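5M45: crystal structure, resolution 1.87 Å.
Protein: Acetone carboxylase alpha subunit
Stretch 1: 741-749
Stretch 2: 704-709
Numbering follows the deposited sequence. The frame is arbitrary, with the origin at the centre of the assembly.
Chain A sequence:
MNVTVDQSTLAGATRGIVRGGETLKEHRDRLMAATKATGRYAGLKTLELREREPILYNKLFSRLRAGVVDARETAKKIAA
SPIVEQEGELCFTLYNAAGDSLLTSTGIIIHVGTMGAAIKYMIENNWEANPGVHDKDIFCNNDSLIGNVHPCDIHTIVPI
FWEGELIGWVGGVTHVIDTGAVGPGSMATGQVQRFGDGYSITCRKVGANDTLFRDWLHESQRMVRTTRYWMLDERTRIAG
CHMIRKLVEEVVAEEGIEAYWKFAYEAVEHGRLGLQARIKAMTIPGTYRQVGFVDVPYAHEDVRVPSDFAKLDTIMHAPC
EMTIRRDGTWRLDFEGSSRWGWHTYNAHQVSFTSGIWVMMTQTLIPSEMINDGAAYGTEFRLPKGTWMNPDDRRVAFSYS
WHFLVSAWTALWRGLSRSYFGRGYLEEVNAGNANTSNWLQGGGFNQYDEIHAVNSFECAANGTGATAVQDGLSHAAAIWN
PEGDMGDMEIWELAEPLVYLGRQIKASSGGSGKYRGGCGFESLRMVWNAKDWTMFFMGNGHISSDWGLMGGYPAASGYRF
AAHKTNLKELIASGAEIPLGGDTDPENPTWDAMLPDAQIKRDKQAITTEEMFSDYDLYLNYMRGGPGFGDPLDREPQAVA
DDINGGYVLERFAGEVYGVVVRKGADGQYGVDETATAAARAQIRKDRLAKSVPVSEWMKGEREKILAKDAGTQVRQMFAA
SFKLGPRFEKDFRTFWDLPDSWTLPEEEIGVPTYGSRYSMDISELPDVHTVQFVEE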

# COMPACT_ATOMS: atom_id res chain seq x y z
N SER A 741 -12.42 -47.21 2.91
CA SER A 741 -13.75 -46.57 2.91
C SER A 741 -13.86 -45.32 3.83
O SER A 741 -14.78 -44.53 3.67
CB SER A 741 -14.79 -47.59 3.32
OG SER A 741 -14.47 -48.10 4.61
N TRP A 742 -12.95 -45.16 4.79
CA TRP A 742 -12.87 -43.93 5.61
C TRP A 742 -12.15 -42.83 4.81
O TRP A 742 -11.07 -43.07 4.30
CB TRP A 742 -12.11 -44.20 6.93
CG TRP A 742 -11.99 -43.03 7.89
CD1 TRP A 742 -12.84 -42.72 8.89
CD2 TRP A 742 -10.94 -42.05 7.94
NE1 TRP A 742 -12.40 -41.60 9.56
CE2 TRP A 742 -11.23 -41.17 8.99
CE3 TRP A 742 -9.77 -41.83 7.18
CZ2 TRP A 742 -10.40 -40.09 9.32
CZ3 TRP A 742 -8.96 -40.75 7.50
CH2 TRP A 742 -9.28 -39.92 8.57
N THR A 743 -12.77 -41.66 4.69
CA THR A 743 -12.15 -40.50 4.03
C THR A 743 -12.47 -39.22 4.85
O THR A 743 -13.47 -39.18 5.59
CB THR A 743 -12.64 -40.28 2.58
OG1 THR A 743 -14.03 -39.96 2.57
CG2 THR A 743 -12.41 -41.55 1.70
N LEU A 744 -11.61 -38.20 4.70
CA LEU A 744 -11.73 -36.92 5.41
C LEU A 744 -11.60 -35.71 4.45
O LEU A 744 -10.60 -34.95 4.51
CB LEU A 744 -10.73 -36.86 6.56
CG LEU A 744 -11.02 -35.79 7.63
CD1 LEU A 744 -12.22 -36.14 8.54
CD2 LEU A 744 -9.74 -35.53 8.42
N PRO A 745 -12.59 -35.54 3.55
CA PRO A 745 -12.54 -34.35 2.68
C PRO A 745 -12.84 -33.06 3.47
O PRO A 745 -13.74 -33.01 4.31
CB PRO A 745 -13.63 -34.62 1.64
CG PRO A 745 -14.60 -35.54 2.32
CD PRO A 745 -13.79 -36.37 3.31
N GLU A 746 -12.07 -32.03 3.18
CA GLU A 746 -12.20 -30.77 3.92
C GLU A 746 -13.58 -30.13 3.76
O GLU A 746 -14.08 -29.48 4.68
CB GLU A 746 -11.12 -29.77 3.48
CG GLU A 746 -10.87 -28.63 4.47
CD GLU A 746 -9.73 -27.71 4.07
OE1 GLU A 746 -8.88 -28.13 3.25
OE2 GLU A 746 -9.67 -26.56 4.55
N GLU A 747 -14.20 -30.33 2.60
CA GLU A 747 -15.51 -29.75 2.28
C GLU A 747 -16.63 -30.30 3.14
O GLU A 747 -17.66 -29.66 3.23
CB GLU A 747 -15.90 -29.97 0.81
CG GLU A 747 -14.98 -29.31 -0.21
CD GLU A 747 -13.72 -30.13 -0.55
OE1 GLU A 747 -13.44 -31.24 0.01
OE2 GLU A 747 -12.96 -29.61 -1.40
N GLU A 748 -16.47 -31.46 3.76
CA GLU A 748 -17.57 -32.01 4.55
C GLU A 748 -17.60 -31.50 5.98
O GLU A 748 -18.53 -31.80 6.71
CB GLU A 748 -17.56 -33.56 4.51
CG GLU A 748 -18.07 -34.14 3.18
CD GLU A 748 -18.04 -35.69 3.11
OE1 GLU A 748 -18.37 -36.22 2.04
OE2 GLU A 748 -17.63 -36.35 4.12
N ILE A 749 -16.62 -30.70 6.38
CA ILE A 749 -16.53 -30.25 7.78
C ILE A 749 -17.58 -29.16 8.12
O ILE A 749 -18.06 -29.10 9.24
CB ILE A 749 -15.08 -29.79 8.12
CG1 ILE A 749 -14.11 -30.97 7.94
CG2 ILE A 749 -14.97 -29.22 9.54
CD1 ILE A 749 -12.64 -30.54 7.85
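Stretch 2 704-709: KILAKD

Stretch 2 is the C-terminal end of a helix, closed by a Schellman motif, and it meets stretch 1 through two long side chains, W742 and K708, which reach in opposite senses across the gap. K704 to L706 are helical, in a helix that begins earlier in the chain; K708 is the first residue to leave helical geometry, with phi/psi of 58/36. Two backbone bonds close the Schellman motif: D709 N to K704 O at 2.9 Å and K708 N to I705 O at 3.0 Å. Stretch 1 is extended from W742 to L744, then turns into a short 3-10 segment that includes E746 to E748, with E748 N bonded to P745 O at 3.2 Å. The two chains advance in the same sense, W742 lying nearest L706 and L744 nearest K708, with CA to CA separations of 7.0 and 8.5 Å. That spacing leaves room for side chains between the backbones, and the contact buries 280 Å² in all.

W742 gives the most surface. Its CA-to-CB bond points toward stretch 2, and with chi1 at t and chi2 at 91° the indole brings its NE1 to the carbonyl of I705, donating a hydrogen bond of 3.0 Å to I705 O near the ring plane. This oxygen also accepts from K708 N, so one carbonyl serves both the helix end and the tryptophan. Apolar contacts flank the polar one: W742 CZ2 lies 3.6 Å from I705 CG2, and W742 CD1 lies 4.1 Å from L706 CD2. The rule to read here is that a buried indole can satisfy its N-H on a helix-end carbonyl while its carbons pack on neighbouring side chains.

K708 answers from the other side. Its CA-to-CB bond points sideways, but chi1 at m followed by three t angles extends the chain toward stretch 1, where NZ donates to T743 O at 2.9 Å. On the way, K708 CE passes 3.8 Å from W742 NE1, and K708 CD lies 4.2 Å from L744 CD1, so the aliphatic portion is used as well as the charge. A water accepts from both K708 NZ and T743 N, each at 2.9 Å, and so links the ammonium to the amide of T743, the residue whose carbonyl K708 NZ bonds directly. T743 therefore takes part through its backbone, while its CB points away. E748 OE2 stands 4.5 Å from K708 NZ, beyond a salt bridge; the lysine is anchored by the main chain and water instead.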

# COMPACT_ATOMS: atom_id res chain seq x y z
N LYS A 704 -12.93 -42.99 17.88
CA LYS A 704 -13.26 -41.58 17.65
C LYS A 704 -12.88 -41.09 16.26
O LYS A 704 -13.65 -40.33 15.65
CB LYS A 704 -12.59 -40.70 18.70
CG LYS A 704 -13.14 -40.98 20.07
CD LYS A 704 -12.57 -40.05 21.11
CE LYS A 704 -13.09 -40.48 22.45
NZ LYS A 704 -12.30 -39.81 23.49
N ILE A 705 -11.73 -41.52 15.76
CA ILE A 705 -11.29 -41.14 14.40
C ILE A 705 -12.30 -41.69 13.36
O ILE A 705 -12.76 -40.95 12.47
CB ILE A 705 -9.88 -41.66 14.08
CG1 ILE A 705 -8.84 -40.98 14.99
CG2 ILE A 705 -9.54 -41.42 12.59
CD1 ILE A 705 -7.48 -41.66 15.05
N LEU A 706 -12.65 -42.97 13.50
CA LEU A 706 -13.64 -43.58 12.59
C LEU A 706 -14.98 -42.83 12.63
O LEU A 706 -15.61 -42.64 11.60
CB LEU A 706 -13.83 -45.06 12.91
CG LEU A 706 -12.68 -46.00 12.56
CD1 LEU A 706 -12.92 -47.34 13.24
CD2 LEU A 706 -12.58 -46.18 11.06
N ALA A 707 -15.41 -42.39 13.81
CA ALA A 707 -16.66 -41.63 13.96
C ALA A 707 -16.54 -40.11 13.64
O ALA A 707 -17.52 -39.38 13.73
CB ALA A 707 -17.21 -41.82 15.37
N LYS A 708 -15.36 -39.64 13.28
CA LYS A 708 -15.11 -38.20 13.05
C LYS A 708 -15.40 -37.29 14.26
O LYS A 708 -15.82 -36.16 14.13
CB LYS A 708 -15.77 -37.75 11.75
CG LYS A 708 -15.06 -38.46 10.58
CD LYS A 708 -15.74 -38.26 9.27
CE LYS A 708 -15.18 -39.29 8.30
NZ LYS A 708 -15.97 -39.25 7.08
N ASP A 709 -15.11 -37.82 15.44
CA ASP A 709 -15.40 -37.18 16.73
C ASP A 709 -14.18 -36.37 17.19
O ASP A 709 -13.28 -36.88 17.85
CB ASP A 709 -15.82 -38.27 17.73
CG ASP A 709 -16.24 -37.71 19.07
OD1 ASP A 709 -16.25 -36.44 19.24
OD2 ASP A 709 -16.60 -38.57 19.95
O HOH W 1 -15.55 -41.67 5.55